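Local coordinates for protein DyP (Bjerkandera adusta, PDB 3VXJ) that is a haem peroxidase of the dye-decolorizing family that probably uses hydrogen peroxide to oxidise dyes and phenolic compounds, at residues I332-E337 / G353-E358; F217-H222 / G425-L430; G267-L272 / P279-D284; E47-A52 / P431-L436; T199-D204 / W211-S216. All blocks are in the same frame, centred on the assembly; numbering follows the deposited sequence.

Contact 1. Residues I332-E337 / G353-E358. With HEM (protoporphyrin IX containing Fe), chain B.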
# COMPACT_ATOMS: atom_id res chain seq x y z
N ILE A 332 -4.11 4.69 3.09
CA ILE A 332 -5.31 5.44 3.42
C ILE A 332 -5.63 6.42 2.29
O ILE A 332 -4.73 7.06 1.75
CB ILE A 332 -5.18 6.17 4.80
CG1 ILE A 332 -6.54 6.70 5.27
CG2 ILE A 332 -4.11 7.27 4.75
CD1 ILE A 332 -6.57 7.21 6.69
N PRO A 333 -6.92 6.54 1.92
CA PRO A 333 -7.28 7.56 0.92
C PRO A 333 -7.06 8.97 1.44
O PRO A 333 -7.01 9.17 2.66
CB PRO A 333 -8.78 7.32 0.69
CG PRO A 333 -8.99 5.88 1.10
CD PRO A 333 -8.09 5.72 2.29
N TYR A 334 -6.98 9.95 0.54
CA TYR A 334 -7.01 11.35 0.95
C TYR A 334 -7.85 12.16 -0.02
O TYR A 334 -8.04 11.77 -1.17
CB TYR A 334 -5.60 11.95 1.07
CG TYR A 334 -4.96 12.35 -0.25
CD1 TYR A 334 -5.18 13.63 -0.79
CD2 TYR A 334 -4.13 11.48 -0.94
CE1 TYR A 334 -4.61 14.00 -2.01
CE2 TYR A 334 -3.55 11.85 -2.17
CZ TYR A 334 -3.79 13.11 -2.68
OH TYR A 334 -3.18 13.44 -3.88
N GLY A 335 -8.32 13.30 0.47
CA GLY A 335 -9.00 14.26 -0.36
C GLY A 335 -10.50 14.13 -0.30
O GLY A 335 -11.03 13.17 0.25
N PRO A 336 -11.21 15.11 -0.88
CA PRO A 336 -12.66 15.17 -0.83
C PRO A 336 -13.32 14.14 -1.74
O PRO A 336 -12.69 13.62 -2.66
CB PRO A 336 -12.97 16.58 -1.34
CG PRO A 336 -11.84 16.87 -2.28
CD PRO A 336 -10.64 16.24 -1.64
N GLU A 337 -14.58 13.86 -1.47
CA GLU A 337 -15.40 13.06 -2.36
C GLU A 337 -15.49 13.71 -3.73
O GLU A 337 -15.34 14.93 -3.87
CB GLU A 337 -16.79 12.84 -1.75
CG GLU A 337 -16.73 11.96 -0.50
CD GLU A 337 -16.26 10.56 -0.81
OE1 GLU A 337 -17.07 9.78 -1.32
OE2 GLU A 337 -15.07 10.26 -0.55
N GLY A 353 -6.63 11.10 -3.65
CA GLY A 353 -5.83 9.94 -4.03
C GLY A 353 -5.60 8.98 -2.90
O GLY A 353 -6.48 8.76 -2.06
N LEU A 354 -4.40 8.40 -2.86
CA LEU A 354 -4.06 7.36 -1.92
C LEU A 354 -2.69 7.65 -1.35
O LEU A 354 -1.73 7.91 -2.08
CB LEU A 354 -4.06 5.98 -2.59
CG LEU A 354 -3.97 4.74 -1.67
CD1 LEU A 354 -5.22 4.60 -0.80
CD2 LEU A 354 -3.73 3.46 -2.48
N LEU A 355 -2.62 7.64 -0.03
CA LEU A 355 -1.34 7.62 0.68
C LEU A 355 -1.01 6.15 0.92
O LEU A 355 -1.53 5.52 1.83
CB LEU A 355 -1.42 8.42 1.98
CG LEU A 355 -1.92 9.86 1.79
CD1 LEU A 355 -1.99 10.62 3.09
CD2 LEU A 355 -1.07 10.62 0.78
N PHE A 356 -0.16 5.63 0.03
CA PHE A 356 0.10 4.20 -0.06
C PHE A 356 1.29 3.82 0.82
O PHE A 356 2.34 4.50 0.80
CB PHE A 356 0.33 3.85 -1.53
CG PHE A 356 0.77 2.43 -1.77
CD1 PHE A 356 -0.16 1.43 -2.02
CD2 PHE A 356 2.13 2.11 -1.78
CE1 PHE A 356 0.25 0.12 -2.24
CE2 PHE A 356 2.54 0.81 -2.03
CZ PHE A 356 1.61 -0.18 -2.26
N VAL A 357 1.12 2.74 1.57
CA VAL A 357 2.11 2.27 2.54
C VAL A 357 2.22 0.76 2.41
O VAL A 357 1.22 0.06 2.56
CB VAL A 357 1.64 2.60 3.97
CG1 VAL A 357 2.57 1.99 5.00
CG2 VAL A 357 1.55 4.12 4.17
N GLU A 358 3.43 0.28 2.12
CA GLU A 358 3.66 -1.16 2.01
C GLU A 358 4.93 -1.53 2.75
O GLU A 358 5.97 -0.90 2.55
CB GLU A 358 3.76 -1.57 0.55
CG GLU A 358 3.73 -3.07 0.31
CD GLU A 358 3.49 -3.46 -1.14
OE1 GLU A 358 3.82 -2.68 -2.04
OE2 GLU A 358 2.94 -4.56 -1.37
CHA HEM B . -4.92 -4.98 -3.51
CHB HEM B . -6.25 -0.53 -4.84
CHC HEM B . -1.63 0.66 -5.62
CHD HEM B . -0.27 -3.78 -4.26
C1A HEM B . -5.68 -3.90 -3.83
C2A HEM B . -7.13 -3.85 -3.82
C3A HEM B . -7.49 -2.61 -4.20
C4A HEM B . -6.29 -1.84 -4.43
CMA HEM B . -8.92 -2.06 -4.34
CAA HEM B . -8.05 -5.05 -3.49
CBA HEM B . -8.39 -5.23 -2.01
CGA HEM B . -7.24 -5.74 -1.17
O1A HEM B . -6.85 -6.92 -1.29
O2A HEM B . -6.73 -4.95 -0.33
C1B HEM B . -5.11 0.19 -5.15
C2B HEM B . -5.08 1.57 -5.58
C3B HEM B . -3.80 1.91 -5.80
C4B HEM B . -2.99 0.74 -5.49
CMB HEM B . -6.34 2.45 -5.77
CAB HEM B . -3.21 3.26 -6.25
CBB HEM B . -3.86 4.41 -6.06
C1C HEM B . -0.87 -0.45 -5.36
C2C HEM B . 0.57 -0.56 -5.55
C3C HEM B . 0.94 -1.80 -5.19
C4C HEM B . -0.25 -2.50 -4.75
CMC HEM B . 1.46 0.58 -6.07
CAC HEM B . 2.36 -2.43 -5.19
CBC HEM B . 3.25 -2.16 -6.16
C1D HEM B . -1.39 -4.47 -3.87
C2D HEM B . -1.35 -5.77 -3.26
C3D HEM B . -2.78 -6.15 -3.04
C4D HEM B . -3.56 -5.04 -3.53
CMD HEM B . -0.13 -6.65 -2.90
CAD HEM B . -3.25 -7.48 -2.43
CBD HEM B . -3.23 -8.52 -3.55
CGD HEM B . -3.63 -9.88 -3.04
O1D HEM B . -4.54 -10.50 -3.66
O2D HEM B . -3.06 -10.36 -2.03
NA HEM B . -5.21 -2.67 -4.23
NB HEM B . -3.82 -0.30 -5.13
NC HEM B . -1.33 -1.67 -4.91
ND HEM B . -2.71 -4.04 -3.99
FE HEM B . -3.27 -2.19 -4.64
O HOH W 1 -3.20 -1.61 -2.73
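L354 sits between I332 and the haem. L354 CD1 lies 3.6 Å from I332 O, and L354 CD2 lies 3.7 Å from HEM C3B. Two residues on, F356 brings CZ to 3.4 Å from HEM C3C. The iron-bound water lies at the edge of this ring, in its plane. Behind this shell runs an antiparallel ladder. I332 and L355 exchange two backbone bonds, with L355 N 2.8 Å from I332 O. Y334 and G353 exchange two more. Y334 CG stands between its backbone N and carbonyl carbon (chi1 79°), which lays the ring over G353, with G353 N 3.4 Å above the ring plane, over its centre. L355 CD2 touches Y334 CD2 at 3.6 Å. Y334 OH is bonded to D351 and H222. An alanine at Y334 would probably leave G353 uncovered and deprive D351 and H222 of a hydroxyl partner. Strand 328-334 is an outer strand of the sheet, and strand 353-360 lies between it and strand 216-225. Strand 23-31 of the other sheet packs on I332 and L355.

Contact 2. Residues F217-H222 / G425-L430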
# COMPACT_ATOMS: atom_id res chain seq x y z
N PHE A 217 10.92 -2.35 6.31
CA PHE A 217 11.01 -1.25 5.35
C PHE A 217 9.64 -0.87 4.83
O PHE A 217 8.86 -1.74 4.41
CB PHE A 217 11.90 -1.59 4.16
CG PHE A 217 13.36 -1.71 4.52
CD1 PHE A 217 14.17 -0.58 4.63
CD2 PHE A 217 13.91 -2.95 4.77
CE1 PHE A 217 15.51 -0.69 4.97
CE2 PHE A 217 15.26 -3.08 5.10
CZ PHE A 217 16.06 -1.95 5.21
N MET A 218 9.35 0.43 4.87
CA MET A 218 8.17 1.00 4.24
C MET A 218 8.49 1.60 2.88
O MET A 218 9.44 2.38 2.73
CB MET A 218 7.57 2.08 5.13
CG MET A 218 6.27 2.67 4.55
SD MET A 218 5.88 4.35 5.05
CE MET A 218 5.39 4.09 6.74
N ALA A 219 7.69 1.23 1.88
CA ALA A 219 7.61 1.97 0.64
C ALA A 219 6.38 2.88 0.77
O ALA A 219 5.25 2.40 0.86
CB ALA A 219 7.46 1.03 -0.54
N PHE A 220 6.64 4.17 0.84
CA PHE A 220 5.59 5.18 0.84
C PHE A 220 5.44 5.74 -0.57
O PHE A 220 6.44 6.06 -1.23
CB PHE A 220 5.92 6.32 1.82
CG PHE A 220 4.88 7.39 1.82
CD1 PHE A 220 3.71 7.22 2.54
CD2 PHE A 220 5.03 8.56 1.07
CE1 PHE A 220 2.71 8.18 2.53
CE2 PHE A 220 4.03 9.51 1.05
CZ PHE A 220 2.88 9.33 1.78
N ARG A 221 4.20 5.86 -1.03
CA ARG A 221 3.91 6.50 -2.32
C ARG A 221 2.74 7.46 -2.18
O ARG A 221 1.68 7.08 -1.65
CB ARG A 221 3.56 5.47 -3.38
CG ARG A 221 4.61 4.38 -3.60
CD ARG A 221 5.73 4.83 -4.53
NE ARG A 221 5.36 4.63 -5.93
CZ ARG A 221 5.90 5.28 -6.96
NH1 ARG A 221 6.81 6.24 -6.78
NH2 ARG A 221 5.50 4.99 -8.20
N HIS A 222 2.93 8.70 -2.62
CA HIS A 222 1.82 9.64 -2.67
C HIS A 222 1.21 9.57 -4.06
O HIS A 222 1.84 10.03 -5.03
CB HIS A 222 2.33 11.04 -2.35
CG HIS A 222 1.32 12.12 -2.60
ND1 HIS A 222 1.67 13.45 -2.71
CD2 HIS A 222 -0.02 12.07 -2.76
CE1 HIS A 222 0.59 14.17 -2.94
NE2 HIS A 222 -0.45 13.35 -2.99
N GLY A 425 7.42 9.95 -3.07
CA GLY A 425 7.48 8.79 -2.21
C GLY A 425 8.86 8.66 -1.61
O GLY A 425 9.79 9.39 -2.00
N GLU A 426 9.00 7.74 -0.67
CA GLU A 426 10.29 7.49 -0.05
C GLU A 426 10.34 6.08 0.51
O GLU A 426 9.31 5.45 0.75
CB GLU A 426 10.59 8.56 1.03
CG GLU A 426 12.02 8.55 1.59
CD GLU A 426 13.07 8.59 0.49
OE1 GLU A 426 13.56 9.71 0.18
OE2 GLU A 426 13.39 7.52 -0.07
N TYR A 427 11.57 5.60 0.70
CA TYR A 427 11.82 4.33 1.37
C TYR A 427 12.30 4.62 2.78
O TYR A 427 13.29 5.34 2.98
CB TYR A 427 12.90 3.55 0.60
CG TYR A 427 12.54 3.13 -0.82
CD1 TYR A 427 11.28 2.60 -1.12
CD2 TYR A 427 13.48 3.24 -1.84
CE1 TYR A 427 10.97 2.20 -2.42
CE2 TYR A 427 13.18 2.83 -3.14
CZ TYR A 427 11.92 2.31 -3.42
OH TYR A 427 11.61 1.92 -4.69
N PHE A 428 11.58 4.07 3.76
CA PHE A 428 11.86 4.28 5.19
C PHE A 428 12.17 2.96 5.87
O PHE A 428 11.71 1.90 5.45
CB PHE A 428 10.67 4.93 5.92
CG PHE A 428 10.31 6.28 5.41
CD1 PHE A 428 11.07 7.40 5.76
CD2 PHE A 428 9.22 6.45 4.57
CE1 PHE A 428 10.74 8.66 5.28
CE2 PHE A 428 8.87 7.71 4.10
CZ PHE A 428 9.63 8.81 4.46
N PHE A 429 12.94 3.03 6.95
CA PHE A 429 13.08 1.89 7.84
C PHE A 429 12.44 2.21 9.18
O PHE A 429 12.75 3.24 9.80
CB PHE A 429 14.56 1.52 8.04
CG PHE A 429 14.76 0.35 8.95
CD1 PHE A 429 14.41 -0.93 8.56
CD2 PHE A 429 15.25 0.54 10.25
CE1 PHE A 429 14.58 -2.02 9.41
CE2 PHE A 429 15.42 -0.55 11.11
CZ PHE A 429 15.07 -1.82 10.69
N LEU A 430 11.54 1.33 9.62
CA LEU A 430 10.91 1.44 10.94
C LEU A 430 11.58 0.47 11.89
O LEU A 430 11.37 -0.74 11.78
CB LEU A 430 9.41 1.15 10.87
CG LEU A 430 8.49 2.26 10.36
CD1 LEU A 430 8.68 2.52 8.87
CD2 LEU A 430 7.06 1.90 10.66
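M218 and F220 form antiparallel hydrogen-bonded pairs with F428 and E426, the N-to-C directions of the short strand segments 154° apart. These strands are first and fourth in chain order in a sheet of order 2-3-1-4, consistent with the ferredoxin-like fold of the dimeric alpha+beta barrel clan. M218 N reaches F428 O at 2.8 Å, and F220 N reaches E426 O at 3.0 Å. On one face, F217 and F429 make an edge-to-face pair, with ring planes 56° apart. F429 CD1 lies 3.7 Å above the F217 ring plane, over its centre. F217 CG is anti to its carbonyl carbon (chi1 -69°), which holds the ring over F429 CD1. Further along this face, A219 CB meets Y427 CE1. R221 stands opposite G425, where any CB would clash with F220 O. On the other face, M218 and F428 lie side by side in a Met-aromatic contact, M218 SD approaching the ring obliquely, 4.0 Å from F428 CD2. F220 CB reaches the edge of this ring, in its plane, and L430 CD1 lies 3.9 Å from M218 CB. E426 OE2 accepts from Y427 N at 2.8 Å through its anti lone pair, and also from Q94 N.

Contact 3. Residues G267-L272 / P279-D284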
# COMPACT_ATOMS: atom_id res chain seq x y z
N GLY A 267 -15.65 -5.70 -2.82
CA GLY A 267 -14.61 -6.61 -2.36
C GLY A 267 -14.76 -8.03 -2.88
O GLY A 267 -13.86 -8.84 -2.71
N ALA A 268 -15.89 -8.35 -3.51
CA ALA A 268 -16.07 -9.72 -4.00
C ALA A 268 -15.02 -9.99 -5.09
O ALA A 268 -14.94 -9.25 -6.06
CB ALA A 268 -17.48 -9.92 -4.53
N PRO A 269 -14.20 -11.04 -4.93
CA PRO A 269 -13.20 -11.30 -5.97
C PRO A 269 -13.86 -11.88 -7.22
O PRO A 269 -14.72 -12.77 -7.12
CB PRO A 269 -12.28 -12.33 -5.31
CG PRO A 269 -13.14 -13.04 -4.32
CD PRO A 269 -14.14 -12.03 -3.84
N ILE A 270 -13.47 -11.39 -8.39
CA ILE A 270 -14.10 -11.85 -9.62
C ILE A 270 -13.81 -13.32 -9.94
O ILE A 270 -14.61 -13.98 -10.60
CB ILE A 270 -13.80 -10.92 -10.84
CG1 ILE A 270 -12.34 -11.02 -11.31
CG2 ILE A 270 -14.23 -9.45 -10.54
CD1 ILE A 270 -12.02 -10.09 -12.49
N ASP A 271 -12.72 -13.87 -9.40
CA ASP A 271 -12.45 -15.30 -9.59
C ASP A 271 -13.58 -16.14 -8.98
O ASP A 271 -13.91 -17.20 -9.50
CB ASP A 271 -11.10 -15.68 -8.98
CG ASP A 271 -10.61 -17.03 -9.44
OD1 ASP A 271 -10.98 -17.44 -10.57
OD2 ASP A 271 -9.86 -17.66 -8.68
N LEU A 272 -14.19 -15.66 -7.89
CA LEU A 272 -15.35 -16.34 -7.28
C LEU A 272 -16.71 -15.84 -7.79
O LEU A 272 -17.68 -16.60 -7.80
CB LEU A 272 -15.32 -16.21 -5.76
CG LEU A 272 -14.10 -16.80 -5.05
CD1 LEU A 272 -14.21 -16.58 -3.54
CD2 LEU A 272 -13.95 -18.28 -5.38
N PRO A 279 -22.24 -8.80 -2.99
CA PRO A 279 -21.81 -7.97 -1.87
C PRO A 279 -21.68 -8.74 -0.55
O PRO A 279 -20.83 -8.39 0.26
CB PRO A 279 -22.91 -6.90 -1.79
CG PRO A 279 -23.50 -6.86 -3.16
CD PRO A 279 -23.43 -8.26 -3.67
N ALA A 280 -22.50 -9.78 -0.36
CA ALA A 280 -22.38 -10.64 0.83
C ALA A 280 -21.01 -11.30 0.89
O ALA A 280 -20.39 -11.36 1.97
CB ALA A 280 -23.49 -11.71 0.84
N LEU A 281 -20.53 -11.76 -0.26
CA LEU A 281 -19.18 -12.32 -0.36
C LEU A 281 -18.08 -11.28 -0.11
O LEU A 281 -17.12 -11.55 0.61
CB LEU A 281 -18.99 -13.00 -1.71
CG LEU A 281 -17.57 -13.44 -2.08
CD1 LEU A 281 -17.03 -14.48 -1.09
CD2 LEU A 281 -17.59 -13.99 -3.49
N GLY A 282 -18.22 -10.10 -0.71
CA GLY A 282 -17.25 -9.01 -0.51
C GLY A 282 -17.03 -8.66 0.95
O GLY A 282 -15.91 -8.36 1.36
N ALA A 283 -18.11 -8.71 1.73
CA ALA A 283 -18.08 -8.39 3.15
C ALA A 283 -17.82 -9.62 4.03
O ALA A 283 -18.07 -9.59 5.23
CB ALA A 283 -19.39 -7.72 3.56
N ASP A 284 -17.32 -10.69 3.43
CA ASP A 284 -17.11 -11.95 4.16
C ASP A 284 -15.63 -12.31 4.20
O ASP A 284 -15.14 -12.93 3.27
CB ASP A 284 -17.91 -13.09 3.52
CG ASP A 284 -17.81 -14.40 4.30
OD1 ASP A 284 -17.06 -14.45 5.30
OD2 ASP A 284 -18.46 -15.38 3.90
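A268 and G282 bring their backbones together, CA to CA at 3.8 Å, without any hydrogen bond between the two segments. The closeness depends on glycine. A268 N lies 3.4 Å from G282 CA, and a CB on G282 would clash with this nitrogen. G267 C is 3.6 Å from G282 CA. G267 also has a positive phi of 100°, at which a side chain would run into the carbonyl oxygen of the residue before it. A268 N is bonded to S266 OG. The apolar part of the contact gathers on one methyl group, L281 CD2. L281 CD2 lies 3.9 Å from L272 CB, 4.0 Å from P269 CD and 4.2 Å from A268 CB. L281 has CG anti to the backbone N (chi1 170°), which places CD2 against L272 and P269. The P269 ring and the leucine cross at about a right angle. The arrangement is a short helix, 279-282, packed against the loop that precedes it in the chain. A283 N bonds to P279 O in the helical manner, and D284 N then bonds to L281 O at 3.0 Å. Next to the contact is the haem pocket: G267 O accepts from R263 NH1, and R263 binds the haem. P269 also touches F291, which lines a 2,6-dimethoxyphenol site.

Contact 4. Residues E47-A52 / P431-L436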
# COMPACT_ATOMS: atom_id res chain seq x y z
N GLU A 47 6.19 7.12 25.56
CA GLU A 47 4.91 7.81 25.71
C GLU A 47 3.94 7.61 24.55
O GLU A 47 2.73 7.54 24.75
CB GLU A 47 5.13 9.32 25.93
CG GLU A 47 5.95 9.68 27.17
CD GLU A 47 5.47 8.97 28.44
OE1 GLU A 47 4.28 9.08 28.79
OE2 GLU A 47 6.31 8.31 29.10
N ARG A 48 4.48 7.53 23.34
CA ARG A 48 3.68 7.70 22.12
C ARG A 48 3.77 6.59 21.07
O ARG A 48 2.84 6.43 20.27
CB ARG A 48 4.02 9.03 21.46
CG ARG A 48 3.71 10.27 22.31
CD ARG A 48 2.22 10.57 22.35
NE ARG A 48 1.95 11.82 23.06
CZ ARG A 48 1.25 11.93 24.18
NH1 ARG A 48 0.72 10.85 24.75
NH2 ARG A 48 1.08 13.12 24.73
N ILE A 49 4.87 5.86 21.03
CA ILE A 49 5.06 4.89 19.94
C ILE A 49 4.26 3.61 20.23
O ILE A 49 4.49 2.94 21.24
CB ILE A 49 6.54 4.60 19.64
CG1 ILE A 49 7.26 5.88 19.15
CG2 ILE A 49 6.68 3.45 18.62
CD1 ILE A 49 6.85 6.41 17.76
N THR A 50 3.35 3.30 19.32
CA THR A 50 2.35 2.27 19.51
C THR A 50 2.77 0.91 18.96
O THR A 50 3.04 0.78 17.75
CB THR A 50 1.02 2.71 18.86
OG1 THR A 50 0.75 4.07 19.22
CG2 THR A 50 -0.12 1.82 19.32
N SER A 51 2.81 -0.09 19.83
CA SER A 51 3.19 -1.44 19.47
C SER A 51 2.04 -2.26 18.88
O SER A 51 0.86 -1.90 19.02
CB SER A 51 3.72 -2.18 20.70
OG SER A 51 2.66 -2.46 21.61
N ALA A 52 2.40 -3.36 18.22
CA ALA A 52 1.42 -4.35 17.77
C ALA A 52 0.55 -4.85 18.94
O ALA A 52 -0.66 -5.04 18.77
CB ALA A 52 2.14 -5.51 17.09
N PRO A 431 12.38 0.98 12.84
CA PRO A 431 13.05 0.08 13.76
C PRO A 431 12.08 -0.51 14.79
O PRO A 431 10.93 -0.06 14.93
CB PRO A 431 14.06 1.00 14.48
CG PRO A 431 14.21 2.20 13.58
CD PRO A 431 12.85 2.37 12.99
N SER A 432 12.54 -1.52 15.52
CA SER A 432 11.82 -1.96 16.71
C SER A 432 11.75 -0.82 17.73
O SER A 432 12.51 0.16 17.67
CB SER A 432 12.51 -3.17 17.34
OG SER A 432 13.73 -2.80 17.96
N ILE A 433 10.85 -0.96 18.68
CA ILE A 433 10.65 0.08 19.67
C ILE A 433 11.91 0.22 20.55
O ILE A 433 12.36 1.34 20.82
CB ILE A 433 9.35 -0.16 20.47
CG1 ILE A 433 8.14 -0.04 19.53
CG2 ILE A 433 9.22 0.82 21.65
CD1 ILE A 433 6.80 -0.34 20.16
N SER A 434 12.49 -0.91 20.96
CA SER A 434 13.72 -0.88 21.73
C SER A 434 14.87 -0.27 20.92
O SER A 434 15.65 0.51 21.45
CB SER A 434 14.09 -2.28 22.26
OG SER A 434 14.29 -3.20 21.21
N ALA A 435 14.95 -0.58 19.63
CA ALA A 435 16.02 -0.02 18.80
C ALA A 435 15.93 1.50 18.67
O ALA A 435 16.94 2.18 18.56
CB ALA A 435 16.06 -0.67 17.44
N LEU A 436 14.71 2.03 18.70
CA LEU A 436 14.53 3.48 18.66
C LEU A 436 15.32 4.20 19.75
O LEU A 436 15.97 5.21 19.49
CB LEU A 436 13.05 3.86 18.76
CG LEU A 436 12.20 3.64 17.51
CD1 LEU A 436 10.76 3.92 17.83
CD2 LEU A 436 12.66 4.51 16.34
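I49, just past the end of helix 34-48, packs against I433 near the start of helix 433-440. The contact joins a helix of the N-terminal part of the protein to the helix that follows the last strand of the second sheet. I49 CG2 does the touching. I49 CG2 lies 3.9 Å from I433 CG1 and 4.2 Å from L436 CD1. The two isoleucine side chains point opposite ways, each passing alongside the other. I433 is extended beyond CG1 (chi2 176°), and this carries CD1 on to S51, where I433 CD1 lies 3.6 Å from S51 CB. T50 points its side chain away, and T50 OG1 is bonded to V67 N of strand 65-71. V45 of helix 34-48 also touches both I433 and L436. Both serines hold N-cap positions. S432 OG accepts from A435 N at 3.0 Å, and S51 OG caps I54 N. S51 therefore offers I433 its CB, with the hydroxyl engaged at the start of its own helix. No hydrogen bond crosses between the segments. What holds them to each other is the packing of aliphatic groups, which depends on shape and sets no directional polar link, while the serine hydroxyls serve the helix starts.

Contact 5. Residues T199-D204 / W211-S216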
# COMPACT_ATOMS: atom_id res chain seq x y z
N THR A 199 12.56 -7.51 9.44
CA THR A 199 13.99 -7.69 9.23
C THR A 199 14.61 -8.51 10.35
O THR A 199 14.28 -8.34 11.53
CB THR A 199 14.72 -6.33 9.02
OG1 THR A 199 14.32 -5.39 10.02
CG2 THR A 199 14.38 -5.75 7.64
N GLY A 200 15.50 -9.43 9.98
CA GLY A 200 16.22 -10.25 10.95
C GLY A 200 15.51 -11.51 11.41
O GLY A 200 16.11 -12.33 12.12
N ARG A 201 14.25 -11.69 11.00
CA ARG A 201 13.47 -12.87 11.38
C ARG A 201 13.56 -13.96 10.31
O ARG A 201 14.02 -13.70 9.20
CB ARG A 201 12.01 -12.48 11.66
CG ARG A 201 11.83 -11.66 12.93
CD ARG A 201 11.99 -12.55 14.17
NE ARG A 201 11.90 -11.75 15.39
CZ ARG A 201 12.21 -12.20 16.60
NH1 ARG A 201 12.63 -13.45 16.77
NH2 ARG A 201 12.11 -11.40 17.65
N ASP A 202 13.16 -15.18 10.66
CA ASP A 202 13.25 -16.31 9.72
C ASP A 202 12.51 -15.99 8.42
O ASP A 202 11.36 -15.56 8.45
CB ASP A 202 12.69 -17.59 10.36
CG ASP A 202 12.98 -18.84 9.53
OD1 ASP A 202 14.11 -18.99 9.02
OD2 ASP A 202 12.07 -19.68 9.42
N GLY A 203 13.18 -16.21 7.30
CA GLY A 203 12.62 -15.89 5.99
C GLY A 203 13.27 -14.67 5.36
O GLY A 203 13.25 -14.52 4.14
N ASP A 204 13.86 -13.80 6.18
CA ASP A 204 14.63 -12.68 5.67
C ASP A 204 15.99 -13.20 5.23
O ASP A 204 16.62 -14.00 5.94
CB ASP A 204 14.78 -11.62 6.76
CG ASP A 204 15.48 -10.36 6.28
OD1 ASP A 204 15.71 -10.19 5.07
OD2 ASP A 204 15.81 -9.54 7.15
N TRP A 211 20.70 -4.78 15.57
CA TRP A 211 19.73 -3.79 16.05
C TRP A 211 18.52 -3.62 15.13
O TRP A 211 17.50 -3.05 15.54
CB TRP A 211 20.40 -2.45 16.35
CG TRP A 211 21.08 -1.76 15.20
CD1 TRP A 211 22.42 -1.71 14.95
CD2 TRP A 211 20.47 -0.95 14.18
NE1 TRP A 211 22.68 -0.96 13.84
CE2 TRP A 211 21.50 -0.47 13.34
CE3 TRP A 211 19.14 -0.58 13.89
CZ2 TRP A 211 21.26 0.34 12.23
CZ3 TRP A 211 18.90 0.24 12.79
CH2 TRP A 211 19.96 0.69 11.98
N ALA A 212 18.63 -4.11 13.90
CA ALA A 212 17.54 -4.03 12.93
C ALA A 212 16.47 -5.12 13.11
O ALA A 212 15.45 -5.12 12.41
CB ALA A 212 18.08 -4.05 11.50
N LEU A 213 16.69 -6.04 14.05
CA LEU A 213 15.70 -7.08 14.33
C LEU A 213 14.32 -6.47 14.61
O LEU A 213 14.21 -5.52 15.39
CB LEU A 213 16.13 -7.95 15.51
CG LEU A 213 15.21 -9.12 15.89
CD1 LEU A 213 15.16 -10.17 14.80
CD2 LEU A 213 15.67 -9.73 17.21
N ASP A 214 13.30 -7.02 13.95
CA ASP A 214 11.89 -6.67 14.19
C ASP A 214 11.52 -5.27 13.70
O ASP A 214 10.49 -4.72 14.11
CB ASP A 214 11.49 -6.89 15.65
CG ASP A 214 11.37 -8.35 16.00
OD1 ASP A 214 11.03 -9.16 15.11
OD2 ASP A 214 11.61 -8.69 17.18
N GLY A 215 12.35 -4.74 12.81
CA GLY A 215 11.99 -3.56 12.03
C GLY A 215 11.37 -3.99 10.71
O GLY A 215 11.18 -5.18 10.45
N SER A 216 11.05 -3.01 9.87
CA SER A 216 10.57 -3.31 8.51
C SER A 216 10.82 -2.10 7.62
O SER A 216 10.94 -0.97 8.10
CB SER A 216 9.07 -3.64 8.53
OG SER A 216 8.62 -4.09 7.25
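A212 O is gripped by two donors, one on each side of its carbonyl plane. T199 OG1 reaches A212 O across the contact at 2.7 Å. G215 N reaches A212 O at 3.1 Å and closes a type II beta turn from A212 to G215. T199 N bonds to G215 O at 2.9 Å, and D214 N bonds to T199 O at the same length. T199 OG1 stands between the backbone N and the carbonyl carbon (chi1 47°), which points it at the turn. R201 adds a side-on salt bridge to D214. R201 NE meets D214 OD1 at 2.7 Å in an almost straight bond (178°), and R201 NH2 meets D214 OD2 at 2.8 Å. The guanidinium and carboxylate planes are 26° apart. L213 CD1 rests 3.6 Å above one face of the R201 guanidinium, toward its rim. An alanine in place of R201 would probably leave the D214 carboxylate without this charged mate and uncover the L213 methyl. T199 and A212 also touch F429 of strand 420-430. A second type II turn runs from R201 to D204, and D204 OD2 accepts from G200 N at 2.8 Å with its anti lone pair.

How the contacts relate
Contacts 1 and 2 share one sheet, with centres 15 Å apart. Strand 353-360 bonds to strand 216-225, as in A219 N to E358 O at 2.8 Å, and V357 CG1 packs 3.8 Å from M218 CG. Contact 1 touches the haem directly; in contact 2 the side chain of R221 is about 6 Å from the haem, nearest atoms. Contact 5 leads into strand 216-225 and meets contact 2 where L430 N bonds to S216 O at 2.8 Å. Segment 431-436 of contact 4 directly follows 425-430 and packs on contact 5, with A435 CB 3.4 Å from W211 O. Contact 3 stands apart, its centre 22 Å from that of contact 1, with the nearest atoms of G267 and the haem about 6 Å apart.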